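Local coordinates for ribosome-inactivating protein 3 (Zea mays, PDB 2PQI), which belongs to the ribosome-inactivating protein family and has its mixed fold, a six-stranded sheet packed against helices beside a largely helical region, at residues P49-Y54 and I68-L73; L57-S62 and E128-V133; R165-S170 and I231-K236. All coordinates share one frame; numbering follows the deposited sequence.

Interaction 1: residues P49-Y54 and I68-L73; sequences PELWLY and IRMDNL
Leu53 and Ile68 face each other as a hydrogen-bonded antiparallel pair, Leu53 N donating to Ile68 O at 2.6 Å and Ile68 N to Leu53 O at 2.8 Å, with Trp52 and Arg69 as the adjoining non-hydrogen-bonded pair. One more bond follows where the chain leaves strand 63-69 for a 3-10 segment: Met70 N meets Leu51 O at 3.2 Å, from above the carbonyl plane. This is the open end of a beta hairpin, and its side chains alternate between two faces. On the face of Trp52, the indole lies flat against Arg69, whose CB stands 4.2 Å from the centroid of the six-membered ring in a CH-pi contact; Tyr54 OH sits over the ring's other face. Arg69 has CG wedged between its backbone N and carbonyl carbon (chi1 49°) and bends again at chi3, which carries the guanidinium across Pro49. Pro49 CB lies over one face of that group, 4.0 Å from Arg69 NE. In the guanidinium plane Asp71 is gripped side-on, Arg69 NE to Asp71 OD1 at 3.0 Å and Arg69 NH2 to Asp71 OD2 at 3.1 Å, two bonds that fix the guanidinium's rotation. On the other face the side chains that meet are apolar, Leu53 CB against Ile68 CB at 3.8 Å, while beyond the paired strands Leu51 CB rests on Met70 CB. Leu53 and Ile68 turn this face to Leu164 and Val160 of helix 149-165, Leu53 and Met70 also reach helix 16-28, and strands 2-8 and 74-79 flank the hairpin.

Interaction 2: residues L57-S62 and E128-V133; sequences LKTRTS and EMTRAV
Thr59 and Leu57 meet Thr130 and Val133 in a buried packing of a hairpin end on a helix, with no hydrogen bond between the two segments. Residues 57-62 comprise the last part of strand 52-58 and the tight turn into strand 63-69, while 128-133 is the middle of helix 126-137. Thr130 and Val133 stand about one turn apart and so present neighbouring side chains to the hairpin. The two threonines touch methyl to methyl, Thr59 CG2 against Thr130 CG2 at 3.5 Å. Each is turned by its first torsion to do so: Thr59 OG1 lies between backbone N and carbonyl carbon (chi1 53°), which puts CG2 anti to the carbonyl carbon, and Thr130 OG1 is anti to its carbonyl carbon (chi1 -54°), with CG2 anti to the backbone N. Their hydroxyls are employed in other bonds. Thr130 OG1 is hydrogen-bonded to Arg126 O, within its own helix, whereas Thr59 OG1 donates to Ser62 O at 2.9 Å and is hydrogen-bonded to the side-chain amide of Asn134, of the same helix just past 128-133. Because Thr59 N also donates to Ser62 O, at 2.8 Å, a single carbonyl ties the turn together; the threonine's methyl packs on the helix while its hydroxyl serves both turn and helix. Both branches of Val133 meet Leu57. Its CG1 lies 3.6 Å from Leu57 O, its CG2 3.9 Å from Leu57 CB, and its CB 4.0 Å from Thr59 CG2. Around this contact, Leu57 continues onto Leu66 of strand 63-69 and Leu156 of helix 149-165, Val133 reaches Ile64 of strand 63-69, and Val9, following strand 2-8, packs on Thr130, so helix 126-137 covers the turn end of the hairpin.

Interaction 3: residues R165-S170 and I231-K236; sequences RFNTVS and IVALVK
Arg165 O and Ile231 O each collect amides from across the contact, and backbone bonds dominate it. Arg165 O takes Ala233 N at 2.7 Å and Leu234 N at 3.3 Å, both from the same face of its carbonyl plane. In return, Ile231 O accepts from Asn167 N, modelled at a short 2.5 Å, and weakly from Thr168 N at 3.4 Å. The touching parts of the two segments run nearly antiparallel, 165° apart, and bridge once, at Phe166 and Val232. Apolar contacts flank this exchange. Ile231 CG2 comes to the edge of the Phe166 ring, 3.8 Å from Phe166 CD2, and lies alongside Thr168 CG2 at 3.6 Å, while Val232 CG1 approaches the ring obliquely. Of the polar side chains, Asn167 brings its amide against Ala233, with ND2 3.2 Å from Ala233 CA, and turns OD1 to Arg171; the Arg165 guanidinium bonds Asn72 O and Glu162, with Trp196 in a cation-pi contact. The motif is a break between successive helices, 149-165 and 167-175: Phe166 is the N-cap residue of the second, and the irregular chain after helix 225-231 is pinned across the junction by main-chain bonds.

Overall arrangement
Interactions 1 and 2 use opposite ends of strand 52-58: one pairs it with its hairpin partner, the other packs its turn end under helix 126-137. Both are buried, although interaction 2 lies farther from the chain centre, about 17 Å against 11 Å between centres. Interaction 3, only partly buried, is 10 Å from that centre, on the opposite side from interaction 2. Helix 149-165 relates all three, touching the sheet at the first two and ending at the third. Interactions 1 and 3 also meet directly, Asn72 O probably bonding Arg165 NH2. Chemistry follows place: strand pairing with an ion pair at the strand's end, methyl packing beneath a helix, carbonyl-amide exchange at a helix junction.

Interaction 1: residues P49-Y54 and I68-L73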
ATOM      1  N   PRO A  49      -9.549   5.730 -12.525  1.00 35.34           N
ATOM      2  CA  PRO A  49      -9.714   4.361 -12.018  1.00 33.92           C
ATOM      3  C   PRO A  49     -11.163   3.909 -11.878  1.00 37.35           C
ATOM      4  O   PRO A  49     -12.015   4.664 -11.415  1.00 34.51           O
ATOM      5  CB  PRO A  49      -8.993   4.405 -10.673  1.00 31.91           C
ATOM      6  CG  PRO A  49      -9.146   5.822 -10.263  1.00 31.55           C
ATOM      7  CD  PRO A  49      -8.855   6.564 -11.530  1.00 35.36           C
ATOM      8  N   GLU A  50     -11.447   2.671 -12.274  1.00 41.68           N
ATOM      9  CA  GLU A  50     -12.810   2.169 -12.163  1.00 42.95           C
ATOM     10  C   GLU A  50     -12.977   1.169 -11.025  1.00 38.73           C
ATOM     11  O   GLU A  50     -14.075   0.987 -10.522  1.00 42.74           O
ATOM     12  CB  GLU A  50     -13.286   1.569 -13.501  1.00 50.61           C
ATOM     13  CG  GLU A  50     -12.936   0.110 -13.779  1.00 60.41           C
ATOM     14  CD  GLU A  50     -13.437  -0.342 -15.151  1.00 67.10           C
ATOM     15  OE1 GLU A  50     -13.814   0.539 -15.956  1.00 64.76           O
ATOM     16  OE2 GLU A  50     -13.447  -1.565 -15.427  1.00 70.32           O
ATOM     17  N   LEU A  51     -11.890   0.533 -10.606  1.00 36.25           N
ATOM     18  CA  LEU A  51     -11.958  -0.420  -9.504  1.00 30.50           C
ATOM     19  C   LEU A  51     -11.294   0.178  -8.275  1.00 27.61           C
ATOM     20  O   LEU A  51     -10.168   0.681  -8.355  1.00 23.04           O
ATOM     21  CB  LEU A  51     -11.287  -1.742  -9.888  1.00 27.23           C
ATOM     22  CG  LEU A  51     -12.045  -2.481 -10.990  1.00 23.55           C
ATOM     23  CD1 LEU A  51     -11.304  -3.743 -11.358  1.00 21.04           C
ATOM     24  CD2 LEU A  51     -13.451  -2.811 -10.510  1.00 24.75           C
ATOM     25  N   TRP A  52     -12.008   0.120  -7.148  1.00 23.41           N
ATOM     26  CA  TRP A  52     -11.540   0.677  -5.889  1.00 22.44           C
ATOM     27  C   TRP A  52     -11.630  -0.251  -4.704  1.00 24.41           C
ATOM     28  O   TRP A  52     -12.564  -1.054  -4.583  1.00 27.36           O
ATOM     29  CB  TRP A  52     -12.318   1.948  -5.520  1.00 21.62           C
ATOM     30  CG  TRP A  52     -12.035   3.123  -6.383  1.00 21.01           C
ATOM     31  CD1 TRP A  52     -12.626   3.422  -7.568  1.00 23.14           C
ATOM     32  CD2 TRP A  52     -11.079   4.162  -6.134  1.00 21.33           C
ATOM     33  NE1 TRP A  52     -12.105   4.584  -8.079  1.00 25.80           N
ATOM     34  CE2 TRP A  52     -11.154   5.064  -7.217  1.00 23.78           C
ATOM     35  CE3 TRP A  52     -10.166   4.418  -5.099  1.00 20.01           C
ATOM     36  CZ2 TRP A  52     -10.345   6.214  -7.304  1.00 21.79           C
ATOM     37  CZ3 TRP A  52      -9.361   5.558  -5.184  1.00 25.99           C
ATOM     38  CH2 TRP A  52      -9.461   6.444  -6.287  1.00 22.29           C
ATOM     39  N   LEU A  53     -10.662  -0.094  -3.809  1.00 19.60           N
ATOM     40  CA  LEU A  53     -10.604  -0.863  -2.580  1.00 23.67           C
ATOM     41  C   LEU A  53     -10.911   0.135  -1.458  1.00 24.95           C
ATOM     42  O   LEU A  53     -10.210   1.142  -1.334  1.00 24.32           O
ATOM     43  CB  LEU A  53      -9.191  -1.412  -2.409  1.00 23.12           C
ATOM     44  CG  LEU A  53      -8.947  -2.753  -1.733  1.00 24.55           C
ATOM     45  CD1 LEU A  53      -9.854  -3.810  -2.341  1.00 25.12           C
ATOM     46  CD2 LEU A  53      -7.489  -3.149  -1.911  1.00 30.52           C
ATOM     47  N   TYR A  54     -11.967  -0.092  -0.680  1.00 20.95           N
ATOM     48  CA  TYR A  54     -12.252   0.811   0.441  1.00 25.65           C
ATOM     49  C   TYR A  54     -12.026   0.024   1.702  1.00 29.16           C
ATOM     50  O   TYR A  54     -12.880  -0.773   2.097  1.00 25.27           O
ATOM     51  CB  TYR A  54     -13.684   1.339   0.425  1.00 26.81           C
ATOM     52  CG  TYR A  54     -13.899   2.342  -0.664  1.00 29.38           C
ATOM     53  CD1 TYR A  54     -14.463   1.957  -1.884  1.00 33.40           C
ATOM     54  CD2 TYR A  54     -13.455   3.656  -0.524  1.00 31.13           C
ATOM     55  CE1 TYR A  54     -14.574   2.849  -2.940  1.00 37.61           C
ATOM     56  CE2 TYR A  54     -13.562   4.567  -1.581  1.00 35.52           C
ATOM     57  CZ  TYR A  54     -14.121   4.150  -2.785  1.00 36.75           C
ATOM     58  OH  TYR A  54     -14.208   5.011  -3.849  1.00 37.78           O
ATOM     59  N   ILE A  68      -8.243   3.045  -1.871  1.00 18.00           N
ATOM     60  CA  ILE A  68      -7.121   2.497  -2.623  1.00 14.86           C
ATOM     61  C   ILE A  68      -7.582   2.127  -4.030  1.00 18.38           C
ATOM     62  O   ILE A  68      -8.600   1.448  -4.208  1.00 17.75           O
ATOM     63  CB  ILE A  68      -6.553   1.238  -1.886  1.00 18.29           C
ATOM     64  CG1 ILE A  68      -6.025   1.647  -0.506  1.00 19.70           C
ATOM     65  CG2 ILE A  68      -5.439   0.573  -2.685  1.00 12.24           C
ATOM     66  CD1 ILE A  68      -5.800   0.479   0.432  1.00 13.95           C
ATOM     67  N   ARG A  69      -6.859   2.611  -5.033  1.00 16.26           N
ATOM     68  CA  ARG A  69      -7.183   2.267  -6.413  1.00 20.45           C
ATOM     69  C   ARG A  69      -6.521   0.922  -6.748  1.00 22.28           C
ATOM     70  O   ARG A  69      -5.296   0.763  -6.695  1.00 24.10           O
ATOM     71  CB  ARG A  69      -6.708   3.360  -7.375  1.00 19.97           C
ATOM     72  CG  ARG A  69      -5.289   3.810  -7.183  1.00 14.96           C
ATOM     73  CD  ARG A  69      -4.993   4.930  -8.146  1.00 24.50           C
ATOM     74  NE  ARG A  69      -5.115   4.521  -9.550  1.00 28.50           N
ATOM     75  CZ  ARG A  69      -5.030   5.358 -10.586  1.00 30.69           C
ATOM     76  NH1 ARG A  69      -4.821   6.654 -10.382  1.00 29.60           N
ATOM     77  NH2 ARG A  69      -5.153   4.905 -11.828  1.00 24.98           N
ATOM     78  N   MET A  70      -7.354  -0.053  -7.098  1.00 26.33           N
ATOM     79  CA  MET A  70      -6.901  -1.431  -7.244  1.00 28.84           C
ATOM     80  C   MET A  70      -5.806  -1.543  -8.301  1.00 31.28           C
ATOM     81  O   MET A  70      -4.842  -2.288  -8.134  1.00 37.06           O
ATOM     82  CB  MET A  70      -8.073  -2.345  -7.604  1.00 29.80           C
ATOM     83  CG  MET A  70      -8.452  -3.328  -6.508  1.00 36.29           C
ATOM     84  SD  MET A  70     -10.136  -3.949  -6.682  1.00 41.56           S
ATOM     85  CE  MET A  70      -9.836  -5.518  -7.492  1.00 43.93           C
ATOM     86  N   ASP A  71      -5.962  -0.792  -9.387  1.00 33.77           N
ATOM     87  CA  ASP A  71      -5.244  -1.077 -10.624  1.00 34.20           C
ATOM     88  C   ASP A  71      -3.751  -0.806 -10.475  1.00 31.84           C
ATOM     89  O   ASP A  71      -2.947  -1.236 -11.302  1.00 32.97           O
ATOM     90  CB  ASP A  71      -5.816  -0.250 -11.778  1.00 31.73           C
ATOM     91  CG  ASP A  71      -5.581   1.238 -11.600  1.00 29.90           C
ATOM     92  OD1 ASP A  71      -5.286   1.663 -10.464  1.00 29.17           O
ATOM     93  OD2 ASP A  71      -5.693   1.982 -12.597  1.00 25.85           O
ATOM     94  N   ASN A  72      -3.382  -0.106  -9.404  1.00 29.30           N
ATOM     95  CA  ASN A  72      -1.983  -0.011  -8.981  1.00 32.73           C
ATOM     96  C   ASN A  72      -1.809   0.072  -7.461  1.00 30.01           C
ATOM     97  O   ASN A  72      -0.843   0.652  -6.964  1.00 27.03           O
ATOM     98  CB  ASN A  72      -1.300   1.180  -9.654  1.00 36.52           C
ATOM     99  CG  ASN A  72      -2.163   2.427  -9.648  1.00 38.97           C
ATOM    100  OD1 ASN A  72      -2.698   2.820  -8.611  1.00 37.29           O
ATOM    101  ND2 ASN A  72      -2.301   3.056 -10.809  1.00 32.85           N
ATOM    102  N   LEU A  73      -2.780  -0.481  -6.740  1.00 29.40           N
ATOM    103  CA  LEU A  73      -2.649  -0.733  -5.310  1.00 26.36           C
ATOM    104  C   LEU A  73      -2.169   0.494  -4.543  1.00 25.33           C
ATOM    105  O   LEU A  73      -1.273   0.396  -3.705  1.00 26.61           O
ATOM    106  CB  LEU A  73      -1.708  -1.912  -5.057  1.00 23.22           C
ATOM    107  CG  LEU A  73      -2.352  -3.300  -5.033  1.00 19.81           C
ATOM    108  CD1 LEU A  73      -1.429  -4.309  -4.367  1.00 23.19           C
ATOM    109  CD2 LEU A  73      -3.700  -3.255  -4.329  1.00 23.54           C
TER

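Interaction 2: residues L57-S62 and E128-V133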
ATOM      1  N   LEU A  57     -10.064   0.957   8.704  1.00 29.16           N
ATOM      2  CA  LEU A  57      -9.189   0.620   9.806  1.00 28.52           C
ATOM      3  C   LEU A  57      -9.827   1.300  11.015  1.00 31.02           C
ATOM      4  O   LEU A  57      -9.995   2.530  11.040  1.00 28.34           O
ATOM      5  CB  LEU A  57      -7.786   1.176   9.550  1.00 23.29           C
ATOM      6  CG  LEU A  57      -7.100   0.757   8.240  1.00 26.26           C
ATOM      7  CD1 LEU A  57      -5.791   1.543   8.071  1.00 20.05           C
ATOM      8  CD2 LEU A  57      -6.828  -0.762   8.227  1.00 21.61           C
ATOM      9  N   LYS A  58     -10.222   0.507  12.005  1.00 31.31           N
ATOM     10  CA  LYS A  58     -10.849   1.102  13.176  1.00 33.95           C
ATOM     11  C   LYS A  58     -10.200   0.693  14.476  1.00 30.23           C
ATOM     12  O   LYS A  58      -9.915  -0.473  14.705  1.00 32.01           O
ATOM     13  CB  LYS A  58     -12.342   0.777  13.212  1.00 34.72           C
ATOM     14  CG  LYS A  58     -12.691  -0.533  13.835  1.00 34.58           C
ATOM     15  CD  LYS A  58     -14.169  -0.549  14.190  1.00 42.25           C
ATOM     16  CE  LYS A  58     -14.522   0.604  15.120  1.00 40.28           C
ATOM     17  NZ  LYS A  58     -15.948   0.557  15.511  1.00 45.77           N
ATOM     18  N   THR A  59      -9.944   1.682  15.318  1.00 35.48           N
ATOM     19  CA  THR A  59      -9.325   1.448  16.609  1.00 39.52           C
ATOM     20  C   THR A  59     -10.437   1.268  17.624  1.00 42.86           C
ATOM     21  O   THR A  59     -11.544   0.876  17.269  1.00 47.94           O
ATOM     22  CB  THR A  59      -8.452   2.639  17.015  1.00 37.77           C
ATOM     23  OG1 THR A  59      -9.226   3.847  16.928  1.00 33.91           O
ATOM     24  CG2 THR A  59      -7.238   2.736  16.109  1.00 35.04           C
ATOM     25  N   ARG A  60     -10.157   1.548  18.887  1.00 43.85           N
ATOM     26  CA  ARG A  60     -11.189   1.401  19.902  1.00 44.53           C
ATOM     27  C   ARG A  60     -11.959   2.713  20.094  1.00 42.84           C
ATOM     28  O   ARG A  60     -13.052   2.736  20.659  1.00 41.49           O
ATOM     29  CB  ARG A  60     -10.557   0.919  21.212  1.00 46.11           C
ATOM     30  CG  ARG A  60     -10.413  -0.600  21.295  1.00 48.44           C
ATOM     31  CD  ARG A  60      -9.469  -1.015  22.410  1.00 50.42           C
ATOM     32  NE  ARG A  60      -9.569  -0.122  23.561  1.00 59.74           N
ATOM     33  CZ  ARG A  60     -10.633  -0.024  24.358  1.00 62.44           C
ATOM     34  NH1 ARG A  60     -11.709  -0.774  24.136  1.00 64.63           N
ATOM     35  NH2 ARG A  60     -10.626   0.835  25.373  1.00 56.71           N
ATOM     36  N   THR A  61     -11.407   3.796  19.565  1.00 41.24           N
ATOM     37  CA  THR A  61     -12.021   5.106  19.701  1.00 40.95           C
ATOM     38  C   THR A  61     -12.415   5.804  18.407  1.00 41.74           C
ATOM     39  O   THR A  61     -13.343   6.611  18.399  1.00 44.24           O
ATOM     40  CB  THR A  61     -11.096   6.020  20.454  1.00 40.12           C
ATOM     41  OG1 THR A  61      -9.749   5.745  20.048  1.00 42.00           O
ATOM     42  CG2 THR A  61     -11.244   5.797  21.947  1.00 42.31           C
ATOM     43  N   SER A  62     -11.710   5.523  17.318  1.00 43.29           N
ATOM     44  CA  SER A  62     -12.048   6.152  16.047  1.00 43.09           C
ATOM     45  C   SER A  62     -11.738   5.231  14.877  1.00 39.30           C
ATOM     46  O   SER A  62     -11.459   4.045  15.067  1.00 42.36           O
ATOM     47  CB  SER A  62     -11.278   7.464  15.889  1.00 48.09           C
ATOM     48  OG  SER A  62     -11.856   8.262  14.871  1.00 51.16           O
ATOM     49  N   GLU A 128       1.747   1.646  15.924  1.00 29.12           N
ATOM     50  CA  GLU A 128       1.914   2.675  14.914  1.00 26.64           C
ATOM     51  C   GLU A 128       0.601   2.849  14.133  1.00 27.39           C
ATOM     52  O   GLU A 128       0.121   3.973  13.927  1.00 28.50           O
ATOM     53  CB  GLU A 128       3.019   2.277  13.953  1.00 25.33           C
ATOM     54  CG  GLU A 128       4.411   2.222  14.568  1.00 33.54           C
ATOM     55  CD  GLU A 128       4.802   3.505  15.294  1.00 38.96           C
ATOM     56  OE1 GLU A 128       4.419   4.614  14.844  1.00 40.17           O
ATOM     57  OE2 GLU A 128       5.512   3.393  16.315  1.00 40.72           O
ATOM     58  N   MET A 129       0.021   1.727  13.709  1.00 29.32           N
ATOM     59  CA  MET A 129      -1.234   1.751  12.967  1.00 24.19           C
ATOM     60  C   MET A 129      -2.338   2.399  13.787  1.00 23.21           C
ATOM     61  O   MET A 129      -3.128   3.187  13.259  1.00 23.38           O
ATOM     62  CB  MET A 129      -1.657   0.333  12.563  1.00 29.66           C
ATOM     63  CG  MET A 129      -2.916   0.302  11.670  1.00 24.82           C
ATOM     64  SD  MET A 129      -3.230  -1.297  10.924  1.00 32.98           S
ATOM     65  CE  MET A 129      -2.176  -1.239   9.484  1.00 21.37           C
ATOM     66  N   THR A 130      -2.386   2.073  15.077  1.00 21.59           N
ATOM     67  CA  THR A 130      -3.395   2.636  15.972  1.00 18.10           C
ATOM     68  C   THR A 130      -3.194   4.147  16.109  1.00 24.33           C
ATOM     69  O   THR A 130      -4.144   4.935  15.978  1.00 22.78           O
ATOM     70  CB  THR A 130      -3.315   1.981  17.357  1.00 20.18           C
ATOM     71  OG1 THR A 130      -3.400   0.553  17.220  1.00 25.54           O
ATOM     72  CG2 THR A 130      -4.463   2.464  18.241  1.00 17.18           C
ATOM     73  N   ARG A 131      -1.956   4.561  16.363  1.00 24.75           N
ATOM     74  CA  ARG A 131      -1.671   5.982  16.491  1.00 28.90           C
ATOM     75  C   ARG A 131      -2.000   6.726  15.194  1.00 30.24           C
ATOM     76  O   ARG A 131      -2.618   7.791  15.223  1.00 29.19           O
ATOM     77  CB  ARG A 131      -0.201   6.212  16.877  1.00 34.10           C
ATOM     78  CG  ARG A 131       0.117   5.866  18.332  1.00 47.00           C
ATOM     79  CD  ARG A 131       1.501   6.358  18.772  1.00 53.25           C
ATOM     80  NE  ARG A 131       2.607   5.530  18.285  1.00 60.27           N
ATOM     81  CZ  ARG A 131       3.005   4.392  18.852  1.00 63.07           C
ATOM     82  NH1 ARG A 131       2.389   3.934  19.938  1.00 57.93           N
ATOM     83  NH2 ARG A 131       4.019   3.706  18.332  1.00 59.84           N
ATOM     84  N   ALA A 132      -1.608   6.159  14.054  1.00 31.19           N
ATOM     85  CA  ALA A 132      -1.872   6.800  12.763  1.00 32.80           C
ATOM     86  C   ALA A 132      -3.362   7.022  12.485  1.00 34.20           C
ATOM     87  O   ALA A 132      -3.770   8.122  12.075  1.00 31.36           O
ATOM     88  CB  ALA A 132      -1.252   5.979  11.634  1.00 31.23           C
ATOM     89  N   VAL A 133      -4.163   5.979  12.703  1.00 29.40           N
ATOM     90  CA  VAL A 133      -5.601   6.065  12.477  1.00 32.43           C
ATOM     91  C   VAL A 133      -6.243   7.141  13.348  1.00 35.83           C
ATOM     92  O   VAL A 133      -6.966   8.015  12.844  1.00 36.21           O
ATOM     93  CB  VAL A 133      -6.328   4.723  12.784  1.00 33.28           C
ATOM     94  CG1 VAL A 133      -7.841   4.913  12.632  1.00 27.26           C
ATOM     95  CG2 VAL A 133      -5.821   3.607  11.857  1.00 26.04           C
TER

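Interaction 3: residues R165-S170 and I231-K236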
ATOM      1  N   ARG A 165       0.878  -5.801  -1.777  1.00 17.35           N
ATOM      2  CA  ARG A 165       1.694  -6.052  -2.968  1.00 21.73           C
ATOM      3  C   ARG A 165       2.846  -7.047  -2.830  1.00 23.88           C
ATOM      4  O   ARG A 165       3.151  -7.766  -3.778  1.00 26.25           O
ATOM      5  CB  ARG A 165       2.328  -4.757  -3.480  1.00 24.75           C
ATOM      6  CG  ARG A 165       1.416  -3.648  -3.972  1.00 25.53           C
ATOM      7  CD  ARG A 165       2.264  -2.390  -4.025  1.00 30.38           C
ATOM      8  NE  ARG A 165       1.611  -1.268  -4.680  1.00 29.99           N
ATOM      9  CZ  ARG A 165       2.195  -0.091  -4.883  1.00 26.34           C
ATOM     10  NH1 ARG A 165       3.449   0.110  -4.472  1.00 23.45           N
ATOM     11  NH2 ARG A 165       1.530   0.878  -5.507  1.00 22.51           N
ATOM     12  N   PHE A 166       3.512  -7.058  -1.675  1.00 25.04           N
ATOM     13  CA  PHE A 166       4.676  -7.918  -1.483  1.00 22.60           C
ATOM     14  C   PHE A 166       4.543  -8.949  -0.381  1.00 27.03           C
ATOM     15  O   PHE A 166       4.075  -8.644   0.718  1.00 26.78           O
ATOM     16  CB  PHE A 166       5.934  -7.092  -1.149  1.00 24.76           C
ATOM     17  CG  PHE A 166       6.331  -6.068  -2.193  1.00 21.04           C
ATOM     18  CD1 PHE A 166       5.763  -4.791  -2.199  1.00 20.28           C
ATOM     19  CD2 PHE A 166       7.322  -6.364  -3.126  1.00 21.82           C
ATOM     20  CE1 PHE A 166       6.184  -3.817  -3.124  1.00 21.52           C
ATOM     21  CE2 PHE A 166       7.752  -5.409  -4.056  1.00 22.72           C
ATOM     22  CZ  PHE A 166       7.180  -4.129  -4.054  1.00 26.02           C
ATOM     23  N   ASN A 167       4.943 -10.181  -0.675  1.00 26.89           N
ATOM     24  CA  ASN A 167       4.995 -11.227   0.342  1.00 27.95           C
ATOM     25  C   ASN A 167       6.144 -11.000   1.318  1.00 31.48           C
ATOM     26  O   ASN A 167       6.113 -11.472   2.455  1.00 32.83           O
ATOM     27  CB  ASN A 167       5.123 -12.604  -0.312  1.00 24.50           C
ATOM     28  CG  ASN A 167       3.938 -12.945  -1.192  1.00 26.15           C
ATOM     29  OD1 ASN A 167       2.819 -13.115  -0.708  1.00 23.67           O
ATOM     30  ND2 ASN A 167       4.177 -13.045  -2.495  1.00 15.89           N
ATOM     31  N   THR A 168       7.156 -10.274   0.859  1.00 28.68           N
ATOM     32  CA  THR A 168       8.234  -9.804   1.722  1.00 31.94           C
ATOM     33  C   THR A 168       7.756  -8.853   2.820  1.00 30.97           C
ATOM     34  O   THR A 168       8.076  -9.040   3.988  1.00 30.42           O
ATOM     35  CB  THR A 168       9.353  -9.103   0.892  1.00 35.88           C
ATOM     36  OG1 THR A 168      10.399  -8.665   1.764  1.00 47.84           O
ATOM     37  CG2 THR A 168       8.812  -7.908   0.158  1.00 36.55           C
ATOM     38  N   VAL A 169       6.996  -7.831   2.442  1.00 28.67           N
ATOM     39  CA  VAL A 169       6.478  -6.859   3.395  1.00 26.88           C
ATOM     40  C   VAL A 169       5.448  -7.457   4.348  1.00 30.42           C
ATOM     41  O   VAL A 169       5.515  -7.248   5.562  1.00 30.36           O
ATOM     42  CB  VAL A 169       5.788  -5.677   2.678  1.00 23.48           C
ATOM     43  CG1 VAL A 169       5.143  -4.756   3.697  1.00 26.81           C
ATOM     44  CG2 VAL A 169       6.765  -4.920   1.849  1.00 20.47           C
ATOM     45  N   SER A 170       4.484  -8.187   3.790  1.00 32.15           N
ATOM     46  CA  SER A 170       3.426  -8.786   4.593  1.00 31.90           C
ATOM     47  C   SER A 170       3.961  -9.733   5.679  1.00 35.19           C
ATOM     48  O   SER A 170       3.433  -9.748   6.790  1.00 37.04           O
ATOM     49  CB  SER A 170       2.432  -9.524   3.692  1.00 31.23           C
ATOM     50  OG  SER A 170       2.913 -10.810   3.356  1.00 37.38           O
ATOM     51  N   ILE A 231       8.668 -12.811  -3.790  1.00 30.73           N
ATOM     52  CA  ILE A 231       8.687 -11.480  -3.178  1.00 25.54           C
ATOM     53  C   ILE A 231       7.382 -10.726  -3.445  1.00 23.82           C
ATOM     54  O   ILE A 231       6.689 -10.331  -2.508  1.00 21.47           O
ATOM     55  CB  ILE A 231       9.888 -10.623  -3.680  1.00 26.10           C
ATOM     56  CG1 ILE A 231      11.200 -11.303  -3.272  1.00 24.74           C
ATOM     57  CG2 ILE A 231       9.811  -9.181  -3.089  1.00 17.23           C
ATOM     58  CD1 ILE A 231      12.445 -10.754  -3.965  1.00 30.27           C
ATOM     59  N   VAL A 232       7.036 -10.543  -4.716  1.00 21.63           N
ATOM     60  CA  VAL A 232       5.812  -9.822  -5.056  1.00 18.73           C
ATOM     61  C   VAL A 232       4.598 -10.740  -5.127  1.00 20.88           C
ATOM     62  O   VAL A 232       4.603 -11.755  -5.840  1.00 19.49           O
ATOM     63  CB  VAL A 232       5.945  -9.064  -6.400  1.00 17.11           C
ATOM     64  CG1 VAL A 232       6.873  -7.879  -6.249  1.00 12.28           C
ATOM     65  CG2 VAL A 232       6.493  -9.980  -7.452  1.00 22.80           C
ATOM     66  N   ALA A 233       3.560 -10.390  -4.372  1.00 16.87           N
ATOM     67  CA  ALA A 233       2.331 -11.175  -4.358  1.00 19.51           C
ATOM     68  C   ALA A 233       1.432 -10.832  -5.551  1.00 19.08           C
ATOM     69  O   ALA A 233       0.877 -11.717  -6.187  1.00 23.58           O
ATOM     70  CB  ALA A 233       1.563 -10.936  -3.036  1.00 17.47           C
ATOM     71  N   LEU A 234       1.290  -9.543  -5.842  1.00 20.49           N
ATOM     72  CA  LEU A 234       0.440  -9.092  -6.932  1.00 21.48           C
ATOM     73  C   LEU A 234       1.195  -8.180  -7.887  1.00 26.32           C
ATOM     74  O   LEU A 234       1.846  -7.206  -7.468  1.00 27.21           O
ATOM     75  CB  LEU A 234      -0.771  -8.367  -6.359  1.00 20.53           C
ATOM     76  CG  LEU A 234      -1.654  -9.248  -5.471  1.00 25.27           C
ATOM     77  CD1 LEU A 234      -2.568  -8.371  -4.604  1.00 18.72           C
ATOM     78  CD2 LEU A 234      -2.438 -10.218  -6.349  1.00 19.51           C
ATOM     79  N   VAL A 235       1.110  -8.493  -9.180  1.00 26.47           N
ATOM     80  CA  VAL A 235       1.815  -7.695 -10.175  1.00 25.15           C
ATOM     81  C   VAL A 235       0.984  -6.677 -10.945  1.00 22.69           C
ATOM     82  O   VAL A 235      -0.176  -6.873 -11.292  1.00 18.45           O
ATOM     83  CB  VAL A 235       2.561  -8.573 -11.197  1.00 26.62           C
ATOM     84  CG1 VAL A 235       3.599  -9.427 -10.488  1.00 25.96           C
ATOM     85  CG2 VAL A 235       1.591  -9.424 -11.952  1.00 27.73           C
ATOM     86  N   LYS A 236       1.641  -5.568 -11.186  1.00 23.08           N
ATOM     87  CA  LYS A 236       1.093  -4.450 -11.901  1.00 22.81           C
ATOM     88  C   LYS A 236       1.089  -4.768 -13.381  1.00 23.62           C
ATOM     89  O   LYS A 236       2.111  -5.169 -13.946  1.00 22.41           O
ATOM     90  CB  LYS A 236       1.968  -3.236 -11.650  1.00 20.34           C
ATOM     91  CG  LYS A 236       1.262  -1.942 -11.827  1.00 23.42           C
ATOM     92  CD  LYS A 236       2.271  -0.829 -11.891  1.00 22.50           C
ATOM     93  CE  LYS A 236       1.593   0.495 -12.088  1.00 24.60           C
ATOM     94  NZ  LYS A 236       1.010   0.655 -13.452  1.00 31.59           N
TER